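Local coordinates for phospholipase A1 (Streptomyces albidoflavus, PDB 4HYQ), which hydrolyses the sn-1 acyl ester of glycerophospholipids, releasing a fatty acid, and belongs to the GDSL lipases of the SGNH hydrolase clan, at residues C94-V106 and L156-A168. Residues are numbered along the deposited sequence; the frame is centred on the assembly and turned at random.
Sequences CVLQSEANCIARV and LTEGERTAINGAA
With CG anti to the backbone N (chi1 -173°) and the chain extended beyond it, Glu99 reaches across to Thr157, whose OG1 lies between its own backbone N and carbonyl carbon (chi1 70°), where it can accept from Glu160 N while donating to Glu99 OE1. That donated bond is 2.7 Å from Thr157 OG1 to Glu99 OE1, coming from above the carboxylate plane. A water bound to Glu99 OE1 also takes the N-H of Gly159. Glu160 OE1 takes Thr157 N on its anti lone pair at 3.1 Å, completing a capping box. Were Glu99 replaced by an alanine, the Thr157 hydroxyl would probably lose its acceptor across the contact, and the water its carboxylate partner.

Glu160 lies against the other helix, its CG 3.6 Å from Glu99 CG and also 3.6 Å from Cys102 SG. The Cys94–Cys102 disulfide closes the turn between helices 87-96 and 99-115, which the contact joins to the start of helix 158-181; Ile164 CD1 rests 4.2 Å from Cys94 SG. Segments 99-106 and 158-168 run nearly parallel (8°), and Ile103 and Val106 pack onto the small Ala163 and Ala167, tightly at Ile103 CD1 to Ala163 CB, 3.5 Å. The chemistry thus changes from a hydroxyl-carboxylate hydrogen bond, backed by the capping box, at the N-terminal ends to apolar contact farther along the helices.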
ATOM      1  N   CYS A  94      17.509  -7.350   3.272  1.00 15.59           N
ATOM      2  CA  CYS A  94      18.040  -6.396   4.230  1.00 16.38           C
ATOM      3  C   CYS A  94      18.052  -6.934   5.660  1.00 16.40           C
ATOM      4  O   CYS A  94      18.937  -6.595   6.448  1.00 18.96           O
ATOM      5  CB  CYS A  94      17.244  -5.097   4.161  1.00 16.24           C
ATOM      6  SG  CYS A  94      17.564  -4.220   2.590  1.00 16.85           S
ATOM      7  N   VAL A  95      17.076  -7.762   6.000  1.00 14.83           N
ATOM      8  CA  VAL A  95      17.019  -8.318   7.341  1.00 16.09           C
ATOM      9  C   VAL A  95      18.015  -9.459   7.555  1.00 16.26           C
ATOM     10  O   VAL A  95      18.712  -9.504   8.569  1.00 17.28           O
ATOM     11  CB  VAL A  95      15.588  -8.811   7.661  1.00 17.28           C
ATOM     12  CG1 VAL A  95      15.573  -9.666   8.936  1.00 17.91           C
ATOM     13  CG2 VAL A  95      14.674  -7.601   7.843  1.00 16.92           C
ATOM     14  N   LEU A  96      18.109 -10.353   6.578  1.00 15.87           N
ATOM     15  CA  LEU A  96      18.968 -11.526   6.697  1.00 16.26           C
ATOM     16  C   LEU A  96      20.378 -11.459   6.131  1.00 16.70           C
ATOM     17  O   LEU A  96      21.174 -12.374   6.378  1.00 18.17           O
ATOM     18  CB  LEU A  96      18.251 -12.724   6.083  1.00 17.53           C
ATOM     19  CG  LEU A  96      16.888 -13.019   6.718  1.00 20.32           C
ATOM     20  CD1 LEU A  96      16.206 -14.126   5.950  1.00 21.82           C
ATOM     21  CD2 LEU A  96      17.072 -13.406   8.185  1.00 21.83           C
ATOM     22  N   GLN A  97      20.699 -10.417   5.370  1.00 15.20           N
ATOM     23  CA  GLN A  97      22.044 -10.314   4.804  1.00 16.05           C
ATOM     24  C   GLN A  97      22.820  -9.097   5.320  1.00 16.39           C
ATOM     25  O   GLN A  97      22.440  -8.497   6.329  1.00 18.12           O
ATOM     26  CB  GLN A  97      21.959 -10.343   3.269  1.00 14.73           C
ATOM     27  CG  GLN A  97      21.152 -11.547   2.759  1.00 15.53           C
ATOM     28  CD  GLN A  97      21.225 -11.735   1.252  1.00 16.67           C
ATOM     29  OE1 GLN A  97      21.836 -10.939   0.548  1.00 17.48           O
ATOM     30  NE2 GLN A  97      20.609 -12.808   0.756  1.00 17.19           N
ATOM     31  N   SER A  98      23.912  -8.737   4.654  1.00 17.63           N
ATOM     32  CA  SER A  98      24.734  -7.611   5.106  1.00 19.82           C
ATOM     33  C   SER A  98      24.220  -6.273   4.598  1.00 21.70           C
ATOM     34  O   SER A  98      23.403  -6.224   3.682  1.00 21.28           O
ATOM     35  CB  SER A  98      26.172  -7.780   4.620  1.00 20.45           C
ATOM     36  OG  SER A  98      26.277  -7.389   3.256  1.00 20.59           O
ATOM     37  N   GLU A  99      24.722  -5.190   5.183  1.00 23.31           N
ATOM     38  CA  GLU A  99      24.312  -3.859   4.760  1.00 24.74           C
ATOM     39  C   GLU A  99      24.582  -3.681   3.265  1.00 24.55           C
ATOM     40  O   GLU A  99      23.754  -3.127   2.543  1.00 24.75           O
ATOM     41  CB  GLU A  99      25.052  -2.782   5.560  1.00 25.96           C
ATOM     42  CG  GLU A  99      24.524  -1.376   5.278  1.00 30.19           C
ATOM     43  CD  GLU A  99      25.030  -0.331   6.257  1.00 31.88           C
ATOM     44  OE1 GLU A  99      25.189  -0.650   7.452  1.00 34.87           O
ATOM     45  OE2 GLU A  99      25.247   0.821   5.831  1.00 36.43           O
ATOM     46  N   ALA A 100      25.734  -4.161   2.805  1.00 23.60           N
ATOM     47  CA  ALA A 100      26.110  -4.064   1.403  1.00 23.10           C
ATOM     48  C   ALA A 100      25.112  -4.787   0.510  1.00 22.75           C
ATOM     49  O   ALA A 100      24.740  -4.289  -0.560  1.00 22.89           O
ATOM     50  CB  ALA A 100      27.490  -4.652   1.191  1.00 24.27           C
ATOM     51  N   ASN A 101      24.695  -5.972   0.939  1.00 19.86           N
ATOM     52  CA  ASN A 101      23.738  -6.757   0.172  1.00 18.92           C
ATOM     53  C   ASN A 101      22.415  -6.015   0.123  1.00 18.36           C
ATOM     54  O   ASN A 101      21.716  -6.035  -0.893  1.00 17.93           O
ATOM     55  CB  ASN A 101      23.486  -8.119   0.812  1.00 18.92           C
ATOM     56  CG  ASN A 101      24.708  -9.025   0.799  1.00 19.88           C
ATOM     57  OD1 ASN A 101      25.426  -9.138  -0.206  1.00 21.54           O
ATOM     58  ND2 ASN A 101      24.931  -9.698   1.907  1.00 13.16           N
ATOM     59  N   CYS A 102      22.062  -5.388   1.241  1.00 17.25           N
ATOM     60  CA  CYS A 102      20.816  -4.642   1.338  1.00 17.96           C
ATOM     61  C   CYS A 102      20.802  -3.482   0.353  1.00 18.59           C
ATOM     62  O   CYS A 102      19.838  -3.315  -0.396  1.00 17.54           O
ATOM     63  CB  CYS A 102      20.620  -4.126   2.766  1.00 18.92           C
ATOM     64  SG  CYS A 102      19.166  -3.055   3.051  1.00 17.95           S
ATOM     65  N   ILE A 103      21.879  -2.699   0.338  1.00 18.40           N
ATOM     66  CA  ILE A 103      21.976  -1.543  -0.563  1.00 20.27           C
ATOM     67  C   ILE A 103      21.875  -1.941  -2.022  1.00 19.53           C
ATOM     68  O   ILE A 103      21.140  -1.318  -2.804  1.00 19.77           O
ATOM     69  CB  ILE A 103      23.305  -0.789  -0.367  1.00 22.45           C
ATOM     70  CG1 ILE A 103      23.442  -0.346   1.090  1.00 24.13           C
ATOM     71  CG2 ILE A 103      23.387   0.387  -1.328  1.00 23.26           C
ATOM     72  CD1 ILE A 103      22.269   0.429   1.634  1.00 25.13           C
ATOM     73  N   ALA A 104      22.625  -2.971  -2.393  1.00 17.46           N
ATOM     74  CA  ALA A 104      22.620  -3.460  -3.758  1.00 18.45           C
ATOM     75  C   ALA A 104      21.215  -3.899  -4.163  1.00 18.15           C
ATOM     76  O   ALA A 104      20.745  -3.565  -5.253  1.00 16.93           O
ATOM     77  CB  ALA A 104      23.595  -4.623  -3.896  1.00 19.92           C
ATOM     78  N   ARG A 105      20.544  -4.655  -3.297  1.00 15.18           N
ATOM     79  CA  ARG A 105      19.195  -5.110  -3.613  1.00 15.06           C
ATOM     80  C   ARG A 105      18.218  -3.936  -3.706  1.00 15.51           C
ATOM     81  O   ARG A 105      17.339  -3.911  -4.577  1.00 15.96           O
ATOM     82  CB  ARG A 105      18.704  -6.110  -2.560  1.00 15.95           C
ATOM     83  CG  ARG A 105      17.341  -6.687  -2.869  1.00 15.55           C
ATOM     84  CD  ARG A 105      17.397  -7.644  -4.050  1.00 20.28           C
ATOM     85  NE  ARG A 105      16.080  -8.084  -4.502  1.00 22.20           N
ATOM     86  CZ  ARG A 105      15.225  -7.328  -5.192  1.00 24.11           C
ATOM     87  NH1 ARG A 105      15.542  -6.081  -5.512  1.00 21.67           N
ATOM     88  NH2 ARG A 105      14.060  -7.833  -5.586  1.00 24.24           N
ATOM     89  N   VAL A 106      18.359  -2.971  -2.805  1.00 13.98           N
ATOM     90  CA  VAL A 106      17.493  -1.797  -2.828  1.00 15.29           C
ATOM     91  C   VAL A 106      17.708  -1.065  -4.154  1.00 16.58           C
ATOM     92  O   VAL A 106      16.753  -0.620  -4.786  1.00 17.00           O
ATOM     93  CB  VAL A 106      17.830  -0.797  -1.695  1.00 14.49           C
ATOM     94  CG1 VAL A 106      17.162   0.539  -1.971  1.00 16.74           C
ATOM     95  CG2 VAL A 106      17.352  -1.330  -0.346  1.00 14.94           C
ATOM     96  N   LEU A 156      17.411  -2.222  12.074  1.00 30.57           N
ATOM     97  CA  LEU A 156      18.394  -2.227  10.972  1.00 30.05           C
ATOM     98  C   LEU A 156      19.456  -1.168  11.175  1.00 27.48           C
ATOM     99  O   LEU A 156      19.373  -0.356  12.112  1.00 28.83           O
ATOM    100  CB  LEU A 156      17.696  -1.985   9.631  1.00 30.43           C
ATOM    101  CG  LEU A 156      16.699  -3.057   9.195  1.00 33.45           C
ATOM    102  CD1 LEU A 156      16.969  -3.425   7.748  1.00 33.80           C
ATOM    103  CD2 LEU A 156      16.854  -4.297  10.102  1.00 35.05           C
ATOM    104  N   THR A 157      20.464  -1.133  10.299  1.00 26.17           N
ATOM    105  CA  THR A 157      21.476  -0.107  10.445  1.00 25.56           C
ATOM    106  C   THR A 157      20.915   1.169   9.825  1.00 26.10           C
ATOM    107  O   THR A 157      19.984   1.134   9.006  1.00 25.19           O
ATOM    108  CB  THR A 157      22.800  -0.487   9.732  1.00 25.43           C
ATOM    109  OG1 THR A 157      22.606  -0.434   8.313  1.00 23.14           O
ATOM    110  CG2 THR A 157      23.215  -1.911  10.146  1.00 23.61           C
ATOM    111  N   GLU A 158      21.495   2.298  10.220  1.00 26.61           N
ATOM    112  CA  GLU A 158      21.092   3.586   9.705  1.00 26.81           C
ATOM    113  C   GLU A 158      21.200   3.614   8.189  1.00 25.66           C
ATOM    114  O   GLU A 158      20.300   4.104   7.506  1.00 25.12           O
ATOM    115  CB  GLU A 158      21.969   4.689  10.308  1.00 30.66           C
ATOM    116  CG  GLU A 158      21.826   6.060   9.631  1.00 34.97           C
ATOM    117  CD  GLU A 158      22.709   7.131  10.270  1.00 39.48           C
ATOM    118  OE1 GLU A 158      22.469   7.485  11.447  1.00 41.73           O
ATOM    119  OE2 GLU A 158      23.649   7.619   9.599  1.00 41.32           O
ATOM    120  N   GLY A 159      22.307   3.092   7.668  1.00 22.51           N
ATOM    121  CA  GLY A 159      22.498   3.077   6.233  1.00 20.16           C
ATOM    122  C   GLY A 159      21.402   2.312   5.516  1.00 18.11           C
ATOM    123  O   GLY A 159      20.973   2.712   4.430  1.00 17.25           O
ATOM    124  N   GLU A 160      20.946   1.212   6.115  1.00 15.96           N
ATOM    125  CA  GLU A 160      19.891   0.394   5.505  1.00 15.44           C
ATOM    126  C   GLU A 160      18.546   1.106   5.595  1.00 15.08           C
ATOM    127  O   GLU A 160      17.768   1.104   4.633  1.00 13.30           O
ATOM    128  CB  GLU A 160      19.818  -0.982   6.185  1.00 16.39           C
ATOM    129  CG  GLU A 160      21.035  -1.858   5.894  1.00 18.63           C
ATOM    130  CD  GLU A 160      21.039  -3.158   6.680  1.00 22.47           C
ATOM    131  OE1 GLU A 160      20.800  -3.120   7.900  1.00 24.84           O
ATOM    132  OE2 GLU A 160      21.293  -4.221   6.078  1.00 29.43           O
ATOM    133  N   ARG A 161      18.278   1.721   6.743  1.00 15.43           N
ATOM    134  CA  ARG A 161      17.031   2.457   6.926  1.00 16.41           C
ATOM    135  C   ARG A 161      16.949   3.614   5.939  1.00 17.20           C
ATOM    136  O   ARG A 161      15.893   3.904   5.390  1.00 16.01           O
ATOM    137  CB  ARG A 161      16.943   3.025   8.331  1.00 17.51           C
ATOM    138  CG  ARG A 161      16.771   1.996   9.399  1.00 18.84           C
ATOM    139  CD  ARG A 161      16.581   2.712  10.696  1.00 22.75           C
ATOM    140  NE  ARG A 161      17.195   1.982  11.784  1.00 26.25           N
ATOM    141  CZ  ARG A 161      17.350   2.471  13.007  1.00 28.65           C
ATOM    142  NH1 ARG A 161      16.931   3.699  13.297  1.00 28.30           N
ATOM    143  NH2 ARG A 161      17.926   1.726  13.934  1.00 30.07           N
ATOM    144  N   THR A 162      18.075   4.285   5.733  1.00 17.09           N
ATOM    145  CA  THR A 162      18.137   5.410   4.812  1.00 16.52           C
ATOM    146  C   THR A 162      17.855   4.964   3.386  1.00 16.08           C
ATOM    147  O   THR A 162      17.118   5.620   2.642  1.00 16.51           O
ATOM    148  CB  THR A 162      19.523   6.069   4.869  1.00 17.14           C
ATOM    149  OG1 THR A 162      19.710   6.645   6.168  1.00 19.51           O
ATOM    150  CG2 THR A 162      19.652   7.127   3.810  1.00 19.10           C
ATOM    151  N   ALA A 163      18.445   3.838   3.014  1.00 14.19           N
ATOM    152  CA  ALA A 163      18.281   3.292   1.681  1.00 14.10           C
ATOM    153  C   ALA A 163      16.840   2.863   1.455  1.00 14.19           C
ATOM    154  O   ALA A 163      16.266   3.131   0.403  1.00 13.78           O
ATOM    155  CB  ALA A 163      19.224   2.109   1.489  1.00 15.15           C
ATOM    156  N   ILE A 164      16.254   2.210   2.454  1.00 13.07           N
ATOM    157  CA  ILE A 164      14.872   1.736   2.352  1.00 14.04           C
ATOM    158  C   ILE A 164      13.892   2.912   2.277  1.00 12.24           C
ATOM    159  O   ILE A 164      12.948   2.901   1.484  1.00 12.21           O
ATOM    160  CB  ILE A 164      14.536   0.825   3.554  1.00 15.40           C
ATOM    161  CG1 ILE A 164      15.330  -0.479   3.415  1.00 18.48           C
ATOM    162  CG2 ILE A 164      13.044   0.546   3.613  1.00 18.40           C
ATOM    163  CD1 ILE A 164      15.396  -1.293   4.693  1.00 20.10           C
ATOM    164  N   ASN A 165      14.114   3.928   3.104  1.00 11.36           N
ATOM    165  CA  ASN A 165      13.250   5.102   3.073  1.00 12.91           C
ATOM    166  C   ASN A 165      13.367   5.789   1.717  1.00 12.87           C
ATOM    167  O   ASN A 165      12.380   6.298   1.173  1.00 13.04           O
ATOM    168  CB  ASN A 165      13.643   6.079   4.174  1.00 13.03           C
ATOM    169  CG  ASN A 165      12.996   5.750   5.504  1.00 14.75           C
ATOM    170  OD1 ASN A 165      12.205   4.806   5.614  1.00 14.96           O
ATOM    171  ND2 ASN A 165      13.323   6.535   6.528  1.00 16.66           N
ATOM    172  N   GLY A 166      14.581   5.798   1.177  1.00 13.20           N
ATOM    173  CA  GLY A 166      14.810   6.423  -0.111  1.00 13.70           C
ATOM    174  C   GLY A 166      14.049   5.708  -1.206  1.00 15.39           C
ATOM    175  O   GLY A 166      13.539   6.335  -2.136  1.00 13.87           O
ATOM    176  N   ALA A 167      13.982   4.382  -1.100  1.00 13.63           N
ATOM    177  CA  ALA A 167      13.256   3.574  -2.069  1.00 14.53           C
ATOM    178  C   ALA A 167      11.758   3.890  -1.981  1.00 14.15           C
ATOM    179  O   ALA A 167      11.076   3.998  -3.006  1.00 12.19           O
ATOM    180  CB  ALA A 167      13.500   2.089  -1.801  1.00 14.45           C
ATOM    181  N   ALA A 168      11.239   4.038  -0.763  1.00 12.15           N
ATOM    182  CA  ALA A 168       9.825   4.367  -0.608  1.00 12.98           C
ATOM    183  C   ALA A 168       9.550   5.720  -1.251  1.00 13.59           C
ATOM    184  O   ALA A 168       8.550   5.891  -1.950  1.00 12.62           O
ATOM    185  CB  ALA A 168       9.436   4.404   0.872  1.00 12.54           C
TER
HETATM  186  O   HOH W   1      24.764   2.022   9.042  1.00 37.85           O